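Long-range contacts in alpha-toxin (Clostridium novyi, PDB 2VK9), which is a large clostridial toxin, represented here by its catalytic domain, which is built around a GT-A type glycosyltransferase fold: residues A[133-142]-A[220-228]; A[413-421]-A[429-440]. All blocks are in the same frame, centred on the assembly; numbering follows the deposited sequence.

Contact 1: A[133-142]-A[220-228]; sequences YDKNSLLVNT and LNNQKENNN
In the GT-A fold, the loop that leaves the end of strand 128-133 and runs into helix 140-157 packs on helix 217-234, with Tyr133, Leu138, Leu139 and Thr142 meeting Leu220, Gln223, Lys224, Asn227 and Asn228. The loop starts with a type I beta turn from Asp134 to Ser137, overlapped by an Asx turn in which Asp134 OD1 accepts from Asn136 N. Leu138 sends CD2 to Asn227 CB and CD1 to Asn228 CB, both at 3.9 Å. Leu139, at the N-cap position, lies across the aliphatic part of Lys224, its CG 3.8 Å from Lys224 CG; Ile206 of helix 201-213 touches both residues. Asn227 ND2 donates to the backbone oxygen of Leu138 (2.9 Å), which lies in the amide plane, although the N-H points off line at 132°. Thr142 OG1 donates to Gln223 OE1 at 2.7 Å, while its CG2 rests on Leu220 CD2. Asn228 CG swings away from its backbone N (chi1 -160°), which brings the amide to Tyr133. There Tyr133 OH donates to Asn228 OD1 over 2.6 Å; OH lies in the carbonyl plane of Asn228, and OD1 at the edge of the tyrosine ring.

Contact 2: A[413-421]-A[429-440]; sequences NSIIQEKFK and YINSVSELVLET
This is a near-antiparallel helix-helix packing without a hydrogen bond across it, between the end of helix 396-422 and helix 426-440, the centre of the contact lying about 25 Å from the centre of the chain. Ile415, Ile416 and Lys419 face Tyr429, Val433 and Leu436. Val433 sits in the middle: its CG2 lies 4.1 Å from both Ile416 CG2 and Lys419 CB, and the same methyl covers one face of the Tyr429 ring, offset toward the rim. Tyr429 reaches across to the other helix because CG is anti to the backbone N (chi1 171°). Its ring then presents an edge to the backbone oxygen of Lys419, which lies in the ring plane 3.6 Å from Tyr429 CD1, and its OH stops 3.6 Å from Ile416 CG2. The two helices form a helical hairpin, joined by the short link between them, and their segment axes come within 9.6 Å at 154°. Helix 396-422 is kinked here, the N atoms of Glu418 and Lys419 lacking bonds to the preceding turn. Toward the far end of the hairpin, Ile415 spreads two branches: CD1 meets Val437 CG2 at 3.8 Å, while CG2 slides past Leu436 CD1 and also faces Thr440 OG1, a hydroxyl that donates to Leu436 O over 2.6 Å. In Lys419, chi1 (-81°) turns CG beside the backbone N, where it meets Ser432 OG; bends at chi2, chi3 and chi4 then bring NZ beside Leu436 CD2, the two side chains crossing at about a right angle. Glu435 is nearby with opposite charge but does not touch it. Tyr182, in helix 173-195, meets the rings of both Tyr429 and Phe420, Leu460 also touches both, and Phe420 CD1 approaches Tyr429 CE1 at 4.3 Å.

Contact 1 closes before contact 2 opens along the chain, and all four segments belong to the glycosyltransferase domain. Their centres are 33 Å apart and their nearest atoms about 14 Å, so they do not touch. Contact 1 ties the exit of a sheet strand to a helix from later in the chain, with mostly helical sequence between; contact 2 is local, joining helices 396-422 and 426-440 across a short link. Helix 247-259 is common to their surroundings: Tyr253 and Leu257 touch the loop of contact 1, and Tyr252, Gln255 and Gln259 meet helix 396-422. It borders the first segment of each contact and so lies between them, one at the strand exit and the other in a helical hairpin.

Contact 1: A[133-142]-A[220-228]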
loop_
_atom_site.group_PDB
_atom_site.type_symbol
_atom_site.label_atom_id
_atom_site.label_comp_id
_atom_site.label_asym_id
_atom_site.label_seq_id
_atom_site.Cartn_x
_atom_site.Cartn_y
_atom_site.Cartn_z
ATOM N N TYR A 133 -3.054 -5.685 -16.210
ATOM C CA TYR A 133 -2.656 -4.420 -16.786
ATOM C C TYR A 133 -3.857 -3.715 -17.403
ATOM O O TYR A 133 -4.935 -4.298 -17.530
ATOM C CB TYR A 133 -1.559 -4.639 -17.814
ATOM C CG TYR A 133 -2.026 -5.008 -19.205
ATOM C CD1 TYR A 133 -2.662 -6.223 -19.454
ATOM C CD2 TYR A 133 -1.790 -4.152 -20.284
ATOM C CE1 TYR A 133 -3.060 -6.574 -20.730
ATOM C CE2 TYR A 133 -2.181 -4.488 -21.571
ATOM C CZ TYR A 133 -2.819 -5.705 -21.791
ATOM O OH TYR A 133 -3.219 -6.048 -23.069
ATOM N N ASP A 134 -3.669 -2.457 -17.767
ATOM C CA ASP A 134 -4.737 -1.671 -18.333
ATOM C C ASP A 134 -4.389 -1.302 -19.775
ATOM O O ASP A 134 -3.660 -0.324 -20.045
ATOM C CB ASP A 134 -4.989 -0.435 -17.477
ATOM C CG ASP A 134 -6.203 0.337 -17.918
ATOM O OD1 ASP A 134 -6.624 0.204 -19.084
ATOM O OD2 ASP A 134 -6.748 1.091 -17.092
ATOM N N LYS A 135 -4.928 -2.108 -20.686
ATOM C CA LYS A 135 -4.711 -1.983 -22.122
ATOM C C LYS A 135 -5.055 -0.584 -22.604
ATOM O O LYS A 135 -4.423 -0.056 -23.520
ATOM C CB LYS A 135 -5.579 -3.009 -22.851
ATOM C CG LYS A 135 -5.369 -3.084 -24.334
ATOM C CD LYS A 135 -6.422 -3.947 -24.984
ATOM C CE LYS A 135 -5.959 -4.377 -26.368
ATOM N NZ LYS A 135 -7.093 -4.645 -27.298
ATOM N N ASN A 136 -6.054 0.016 -21.971
ATOM C CA ASN A 136 -6.553 1.306 -22.410
ATOM C C ASN A 136 -5.733 2.483 -21.923
ATOM O O ASN A 136 -5.917 3.608 -22.398
ATOM C CB ASN A 136 -8.020 1.478 -22.029
ATOM C CG ASN A 136 -8.958 0.732 -22.962
ATOM O OD1 ASN A 136 -10.166 0.803 -22.801
ATOM N ND2 ASN A 136 -8.409 0.026 -23.947
ATOM N N SER A 137 -4.822 2.227 -20.985
ATOM C CA SER A 137 -4.032 3.295 -20.401
ATOM C C SER A 137 -2.586 2.836 -20.265
ATOM O O SER A 137 -2.155 2.360 -19.197
ATOM C CB SER A 137 -4.629 3.726 -19.063
ATOM O OG SER A 137 -4.225 2.852 -18.033
ATOM N N LEU A 138 -1.853 2.964 -21.371
ATOM C CA LEU A 138 -0.508 2.419 -21.485
ATOM C C LEU A 138 0.484 3.548 -21.730
ATOM O O LEU A 138 1.674 3.313 -21.999
ATOM C CB LEU A 138 -0.449 1.433 -22.654
ATOM C CG LEU A 138 -0.989 0.028 -22.444
ATOM C CD1 LEU A 138 -1.353 -0.589 -23.774
ATOM C CD2 LEU A 138 0.052 -0.791 -21.768
ATOM N N LEU A 139 -0.025 4.771 -21.649
ATOM C CA LEU A 139 0.758 5.942 -21.952
ATOM C C LEU A 139 0.817 6.890 -20.765
ATOM O O LEU A 139 1.307 8.015 -20.889
ATOM C CB LEU A 139 0.167 6.662 -23.156
ATOM C CG LEU A 139 0.234 5.972 -24.509
ATOM C CD1 LEU A 139 -0.477 6.858 -25.528
ATOM C CD2 LEU A 139 1.682 5.687 -24.917
ATOM N N VAL A 140 0.329 6.432 -19.618
ATOM C CA VAL A 140 0.263 7.271 -18.429
ATOM C C VAL A 140 1.671 7.672 -17.980
ATOM O O VAL A 140 1.923 8.825 -17.640
ATOM C CB VAL A 140 -0.502 6.587 -17.286
ATOM C CG1 VAL A 140 -0.696 7.556 -16.140
ATOM C CG2 VAL A 140 -1.852 6.074 -17.781
ATOM N N ASN A 141 2.587 6.716 -18.007
ATOM C CA ASN A 141 3.963 6.987 -17.688
ATOM C C ASN A 141 4.593 8.021 -18.626
ATOM O O ASN A 141 5.289 8.925 -18.170
ATOM C CB ASN A 141 4.754 5.693 -17.712
ATOM C CG ASN A 141 6.197 5.906 -17.385
ATOM O OD1 ASN A 141 6.535 6.366 -16.297
ATOM N ND2 ASN A 141 7.069 5.583 -18.332
ATOM N N THR A 142 4.352 7.886 -19.931
ATOM C CA THR A 142 4.791 8.886 -20.912
ATOM C C THR A 142 4.152 10.246 -20.634
ATOM O O THR A 142 4.818 11.279 -20.747
ATOM C CB THR A 142 4.512 8.429 -22.360
ATOM O OG1 THR A 142 5.580 7.587 -22.790
ATOM C CG2 THR A 142 4.418 9.609 -23.326
ATOM N N LEU A 220 3.683 8.121 -30.544
ATOM C CA LEU A 220 2.840 7.693 -29.448
ATOM C C LEU A 220 2.062 6.417 -29.796
ATOM O O LEU A 220 2.002 5.495 -28.995
ATOM C CB LEU A 220 1.902 8.805 -29.003
ATOM C CG LEU A 220 2.554 9.951 -28.236
ATOM C CD1 LEU A 220 1.558 11.078 -28.093
ATOM C CD2 LEU A 220 3.032 9.506 -26.882
ATOM N N ASN A 221 1.498 6.344 -30.997
ATOM C CA ASN A 221 0.841 5.123 -31.447
ATOM C C ASN A 221 1.788 3.929 -31.414
ATOM O O ASN A 221 1.396 2.837 -31.026
ATOM C CB ASN A 221 0.296 5.292 -32.858
ATOM C CG ASN A 221 -0.889 6.237 -32.930
ATOM O OD1 ASN A 221 -1.542 6.539 -31.925
ATOM N ND2 ASN A 221 -1.195 6.687 -34.144
ATOM N N ASN A 222 3.033 4.137 -31.828
ATOM C CA ASN A 222 4.019 3.066 -31.837
ATOM C C ASN A 222 4.368 2.583 -30.426
ATOM O O ASN A 222 4.533 1.379 -30.201
ATOM C CB ASN A 222 5.264 3.504 -32.604
ATOM C CG ASN A 222 6.288 2.382 -32.774
ATOM O OD1 ASN A 222 6.090 1.445 -33.547
ATOM N ND2 ASN A 222 7.404 2.497 -32.062
ATOM N N GLN A 223 4.468 3.514 -29.476
ATOM C CA GLN A 223 4.732 3.160 -28.077
ATOM C C GLN A 223 3.638 2.266 -27.504
ATOM O O GLN A 223 3.940 1.238 -26.899
ATOM C CB GLN A 223 4.859 4.399 -27.210
ATOM C CG GLN A 223 6.220 5.053 -27.202
ATOM C CD GLN A 223 6.220 6.296 -26.314
ATOM O OE1 GLN A 223 5.882 6.225 -25.117
ATOM N NE2 GLN A 223 6.571 7.449 -26.902
ATOM N N LYS A 224 2.384 2.674 -27.704
ATOM C CA LYS A 224 1.205 1.876 -27.391
ATOM C C LYS A 224 1.262 0.421 -27.866
ATOM O O LYS A 224 1.077 -0.485 -27.044
ATOM C CB LYS A 224 -0.038 2.515 -27.992
ATOM C CG LYS A 224 -0.806 3.417 -27.067
ATOM C CD LYS A 224 -1.869 4.184 -27.855
ATOM C CE LYS A 224 -2.831 3.246 -28.579
ATOM N NZ LYS A 224 -3.670 3.960 -29.579
ATOM N N GLU A 225 1.483 0.201 -29.172
ATOM C CA GLU A 225 1.519 -1.159 -29.732
ATOM C C GLU A 225 2.620 -1.932 -29.070
ATOM O O GLU A 225 2.402 -3.054 -28.613
ATOM C CB GLU A 225 1.775 -1.189 -31.240
ATOM C CG GLU A 225 0.590 -0.870 -32.123
ATOM C CD GLU A 225 -0.658 -1.686 -31.817
ATOM O OE1 GLU A 225 -0.627 -2.932 -31.970
ATOM O OE2 GLU A 225 -1.682 -1.060 -31.454
ATOM N N ASN A 226 3.806 -1.331 -29.025
ATOM C CA ASN A 226 4.927 -1.967 -28.370
ATOM C C ASN A 226 4.574 -2.385 -26.951
ATOM O O ASN A 226 4.670 -3.568 -26.611
ATOM C CB ASN A 226 6.163 -1.065 -28.406
ATOM C CG ASN A 226 6.789 -0.993 -29.793
ATOM O OD1 ASN A 226 6.569 -1.864 -30.636
ATOM N ND2 ASN A 226 7.572 0.057 -30.036
ATOM N N ASN A 227 4.133 -1.419 -26.146
ATOM C CA ASN A 227 3.655 -1.685 -24.796
ATOM C C ASN A 227 2.619 -2.817 -24.730
ATOM O O ASN A 227 2.733 -3.717 -23.905
ATOM C CB ASN A 227 3.073 -0.415 -24.172
ATOM C CG ASN A 227 4.130 0.646 -23.869
ATOM O OD1 ASN A 227 5.307 0.486 -24.190
ATOM N ND2 ASN A 227 3.702 1.741 -23.241
ATOM N N ASN A 228 1.623 -2.782 -25.611
ATOM C CA ASN A 228 0.590 -3.803 -25.602
ATOM C C ASN A 228 1.059 -5.187 -26.061
ATOM O O ASN A 228 0.717 -6.202 -25.444
ATOM C CB ASN A 228 -0.647 -3.355 -26.385
ATOM C CG ASN A 228 -1.883 -4.146 -26.007
ATOM O OD1 ASN A 228 -2.094 -4.476 -24.839
ATOM N ND2 ASN A 228 -2.694 -4.473 -26.990
#

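Contact 2: A[413-421]-A[429-440]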
loop_
_atom_site.group_PDB
_atom_site.type_symbol
_atom_site.label_atom_id
_atom_site.label_comp_id
_atom_site.label_asym_id
_atom_site.label_seq_id
_atom_site.Cartn_x
_atom_site.Cartn_y
_atom_site.Cartn_z
ATOM N N ASN A 413 -11.893 14.188 -1.523
ATOM C CA ASN A 413 -12.620 14.728 -2.657
ATOM C C ASN A 413 -13.683 15.750 -2.244
ATOM O O ASN A 413 -13.965 16.695 -2.986
ATOM C CB ASN A 413 -13.222 13.600 -3.510
ATOM C CG ASN A 413 -12.161 12.816 -4.289
ATOM O OD1 ASN A 413 -11.026 13.266 -4.466
ATOM N ND2 ASN A 413 -12.538 11.638 -4.763
ATOM N N SER A 414 -14.254 15.573 -1.052
ATOM C CA SER A 414 -15.291 16.482 -0.558
ATOM C C SER A 414 -14.764 17.895 -0.329
ATOM O O SER A 414 -15.549 18.831 -0.208
ATOM C CB SER A 414 -15.960 15.951 0.718
ATOM O OG SER A 414 -15.101 16.062 1.843
ATOM N N ILE A 415 -13.445 18.061 -0.269
ATOM C CA ILE A 415 -12.892 19.403 -0.107
ATOM C C ILE A 415 -12.008 19.881 -1.264
ATOM O O ILE A 415 -11.914 21.085 -1.496
ATOM C CB ILE A 415 -12.238 19.631 1.284
ATOM C CG1 ILE A 415 -10.831 19.055 1.352
ATOM C CG2 ILE A 415 -13.117 19.048 2.405
ATOM C CD1 ILE A 415 -10.227 19.158 2.738
ATOM N N ILE A 416 -11.377 18.969 -2.001
ATOM C CA ILE A 416 -10.526 19.407 -3.118
ATOM C C ILE A 416 -11.191 19.455 -4.501
ATOM O O ILE A 416 -10.786 20.258 -5.339
ATOM C CB ILE A 416 -9.194 18.623 -3.231
ATOM C CG1 ILE A 416 -9.443 17.148 -3.568
ATOM C CG2 ILE A 416 -8.366 18.793 -1.970
ATOM C CD1 ILE A 416 -8.377 16.520 -4.434
ATOM N N GLN A 417 -12.195 18.615 -4.747
ATOM C CA GLN A 417 -12.663 18.415 -6.130
ATOM C C GLN A 417 -13.353 19.611 -6.773
ATOM O O GLN A 417 -13.037 19.969 -7.910
ATOM C CB GLN A 417 -13.499 17.133 -6.296
ATOM C CG GLN A 417 -12.688 15.831 -6.253
ATOM C CD GLN A 417 -11.632 15.706 -7.345
ATOM O OE1 GLN A 417 -11.585 14.704 -8.052
ATOM N NE2 GLN A 417 -10.777 16.710 -7.477
ATOM N N GLU A 418 -14.288 20.225 -6.060
ATOM C CA GLU A 418 -14.985 21.379 -6.607
ATOM C C GLU A 418 -14.072 22.606 -6.647
ATOM O O GLU A 418 -14.238 23.486 -7.493
ATOM C CB GLU A 418 -16.256 21.674 -5.827
ATOM C CG GLU A 418 -17.361 22.235 -6.702
ATOM C CD GLU A 418 -18.489 22.820 -5.874
ATOM O OE1 GLU A 418 -19.147 22.034 -5.123
ATOM O OE2 GLU A 418 -18.708 24.069 -5.968
ATOM N N LYS A 419 -13.097 22.643 -5.746
ATOM C CA LYS A 419 -12.105 23.709 -5.746
ATOM C C LYS A 419 -11.031 23.508 -6.825
ATOM O O LYS A 419 -10.217 24.392 -7.076
ATOM C CB LYS A 419 -11.486 23.877 -4.352
ATOM C CG LYS A 419 -12.352 24.688 -3.384
ATOM C CD LYS A 419 -13.476 23.848 -2.771
ATOM C CE LYS A 419 -14.770 24.649 -2.602
ATOM N NZ LYS A 419 -14.640 25.827 -1.698
ATOM N N PHE A 420 -11.029 22.343 -7.460
ATOM C CA PHE A 420 -10.138 22.088 -8.588
ATOM C C PHE A 420 -10.876 22.499 -9.851
ATOM O O PHE A 420 -10.277 22.945 -10.826
ATOM C CB PHE A 420 -9.755 20.609 -8.624
ATOM C CG PHE A 420 -8.751 20.256 -9.685
ATOM C CD1 PHE A 420 -7.407 20.556 -9.516
ATOM C CD2 PHE A 420 -9.148 19.592 -10.839
ATOM C CE1 PHE A 420 -6.471 20.218 -10.494
ATOM C CE2 PHE A 420 -8.223 19.253 -11.813
ATOM C CZ PHE A 420 -6.879 19.564 -11.640
ATOM N N LYS A 421 -12.194 22.348 -9.799
ATOM C CA LYS A 421 -13.096 22.790 -10.849
ATOM C C LYS A 421 -13.209 24.326 -10.882
ATOM O O LYS A 421 -13.321 24.920 -11.960
ATOM C CB LYS A 421 -14.473 22.141 -10.648
ATOM C CG LYS A 421 -15.484 22.466 -11.724
ATOM C CD LYS A 421 -16.672 21.533 -11.679
ATOM C CE LYS A 421 -17.527 21.727 -12.919
ATOM N NZ LYS A 421 -18.285 20.491 -13.237
ATOM N N TYR A 429 -5.915 27.914 -5.624
ATOM C CA TYR A 429 -6.259 26.543 -5.248
ATOM C C TYR A 429 -5.902 26.248 -3.791
ATOM O O TYR A 429 -6.775 25.860 -3.022
ATOM C CB TYR A 429 -5.621 25.515 -6.203
ATOM C CG TYR A 429 -5.758 24.076 -5.734
ATOM C CD1 TYR A 429 -6.944 23.361 -5.930
ATOM C CD2 TYR A 429 -4.707 23.437 -5.075
ATOM C CE1 TYR A 429 -7.078 22.045 -5.488
ATOM C CE2 TYR A 429 -4.832 22.127 -4.626
ATOM C CZ TYR A 429 -6.016 21.436 -4.836
ATOM O OH TYR A 429 -6.129 20.134 -4.392
ATOM N N ILE A 430 -4.637 26.453 -3.418
ATOM C CA ILE A 430 -4.154 26.118 -2.067
ATOM C C ILE A 430 -4.625 27.078 -0.978
ATOM O O ILE A 430 -4.471 26.787 0.206
ATOM C CB ILE A 430 -2.608 25.984 -1.993
ATOM C CG1 ILE A 430 -1.930 27.346 -2.201
ATOM C CG2 ILE A 430 -2.110 24.917 -2.970
ATOM C CD1 ILE A 430 -0.412 27.348 -1.948
ATOM N N ASN A 431 -5.175 28.223 -1.376
ATOM C CA ASN A 431 -5.807 29.143 -0.431
ATOM C C ASN A 431 -7.242 28.697 -0.154
ATOM O O ASN A 431 -7.643 28.522 1.007
ATOM C CB ASN A 431 -5.761 30.597 -0.940
ATOM C CG ASN A 431 -4.350 31.210 -0.880
ATOM O OD1 ASN A 431 -3.490 30.767 -0.113
ATOM N ND2 ASN A 431 -4.118 32.239 -1.696
ATOM N N SER A 432 -7.998 28.491 -1.230
ATOM C CA SER A 432 -9.375 28.024 -1.145
ATOM C C SER A 432 -9.487 26.655 -0.465
ATOM O O SER A 432 -10.432 26.401 0.278
ATOM C CB SER A 432 -9.983 27.980 -2.544
ATOM O OG SER A 432 -11.374 27.725 -2.496
ATOM N N VAL A 433 -8.516 25.782 -0.725
ATOM C CA VAL A 433 -8.464 24.455 -0.105
ATOM C C VAL A 433 -8.067 24.567 1.363
ATOM O O VAL A 433 -8.628 23.871 2.222
ATOM C CB VAL A 433 -7.500 23.487 -0.873
ATOM C CG1 VAL A 433 -6.933 22.387 0.040
ATOM C CG2 VAL A 433 -8.204 22.874 -2.077
ATOM N N SER A 434 -7.111 25.452 1.644
ATOM C CA SER A 434 -6.623 25.641 3.007
ATOM C C SER A 434 -7.719 26.117 3.967
ATOM O O SER A 434 -7.896 25.532 5.038
ATOM C CB SER A 434 -5.431 26.589 3.038
ATOM O OG SER A 434 -4.597 26.262 4.131
ATOM N N GLU A 435 -8.464 27.151 3.575
ATOM C CA GLU A 435 -9.559 27.639 4.405
ATOM C C GLU A 435 -10.562 26.523 4.697
ATOM O O GLU A 435 -11.071 26.419 5.816
ATOM C CB GLU A 435 -10.247 28.874 3.796
ATOM C CG GLU A 435 -11.237 28.588 2.656
ATOM C CD GLU A 435 -12.598 29.272 2.842
ATOM O OE1 GLU A 435 -12.654 30.370 3.447
ATOM O OE2 GLU A 435 -13.616 28.704 2.375
ATOM N N LEU A 436 -10.821 25.681 3.696
ATOM C CA LEU A 436 -11.731 24.546 3.853
ATOM C C LEU A 436 -11.242 23.495 4.848
ATOM O O LEU A 436 -12.045 22.898 5.564
ATOM C CB LEU A 436 -12.051 23.901 2.500
ATOM C CG LEU A 436 -13.473 24.087 1.947
ATOM C CD1 LEU A 436 -14.436 23.012 2.479
ATOM C CD2 LEU A 436 -14.038 25.503 2.195
ATOM N N VAL A 437 -9.929 23.279 4.897
ATOM C CA VAL A 437 -9.353 22.347 5.865
ATOM C C VAL A 437 -9.666 22.795 7.298
ATOM O O VAL A 437 -10.168 22.008 8.106
ATOM C CB VAL A 437 -7.824 22.138 5.635
ATOM C CG1 VAL A 437 -7.129 21.572 6.873
ATOM C CG2 VAL A 437 -7.588 21.230 4.438
ATOM N N LEU A 438 -9.415 24.068 7.593
ATOM C CA LEU A 438 -9.580 24.593 8.949
ATOM C C LEU A 438 -11.042 24.791 9.364
ATOM O O LEU A 438 -11.318 25.061 10.526
ATOM C CB LEU A 438 -8.780 25.891 9.125
ATOM C CG LEU A 438 -7.299 25.875 8.713
ATOM C CD1 LEU A 438 -6.669 27.261 8.897
ATOM C CD2 LEU A 438 -6.494 24.804 9.461
ATOM N N GLU A 439 -11.969 24.639 8.425
ATOM C CA GLU A 439 -13.395 24.817 8.711
ATOM C C GLU A 439 -14.172 23.515 8.854
ATOM O O GLU A 439 -15.306 23.520 9.338
ATOM C CB GLU A 439 -14.056 25.665 7.625
ATOM C CG GLU A 439 -13.678 27.132 7.660
ATOM C CD GLU A 439 -14.199 27.901 6.457
ATOM O OE1 GLU A 439 -15.180 27.440 5.821
ATOM O OE2 GLU A 439 -13.625 28.973 6.153
ATOM N N THR A 440 -13.575 22.406 8.424
ATOM C CA THR A 440 -14.282 21.119 8.397
ATOM C C THR A 440 -13.614 19.983 9.180
ATOM O O THR A 440 -14.255 18.967 9.463
ATOM C CB THR A 440 -14.585 20.650 6.953
ATOM O OG1 THR A 440 -13.383 20.694 6.176
ATOM C CG2 THR A 440 -15.657 21.536 6.308
#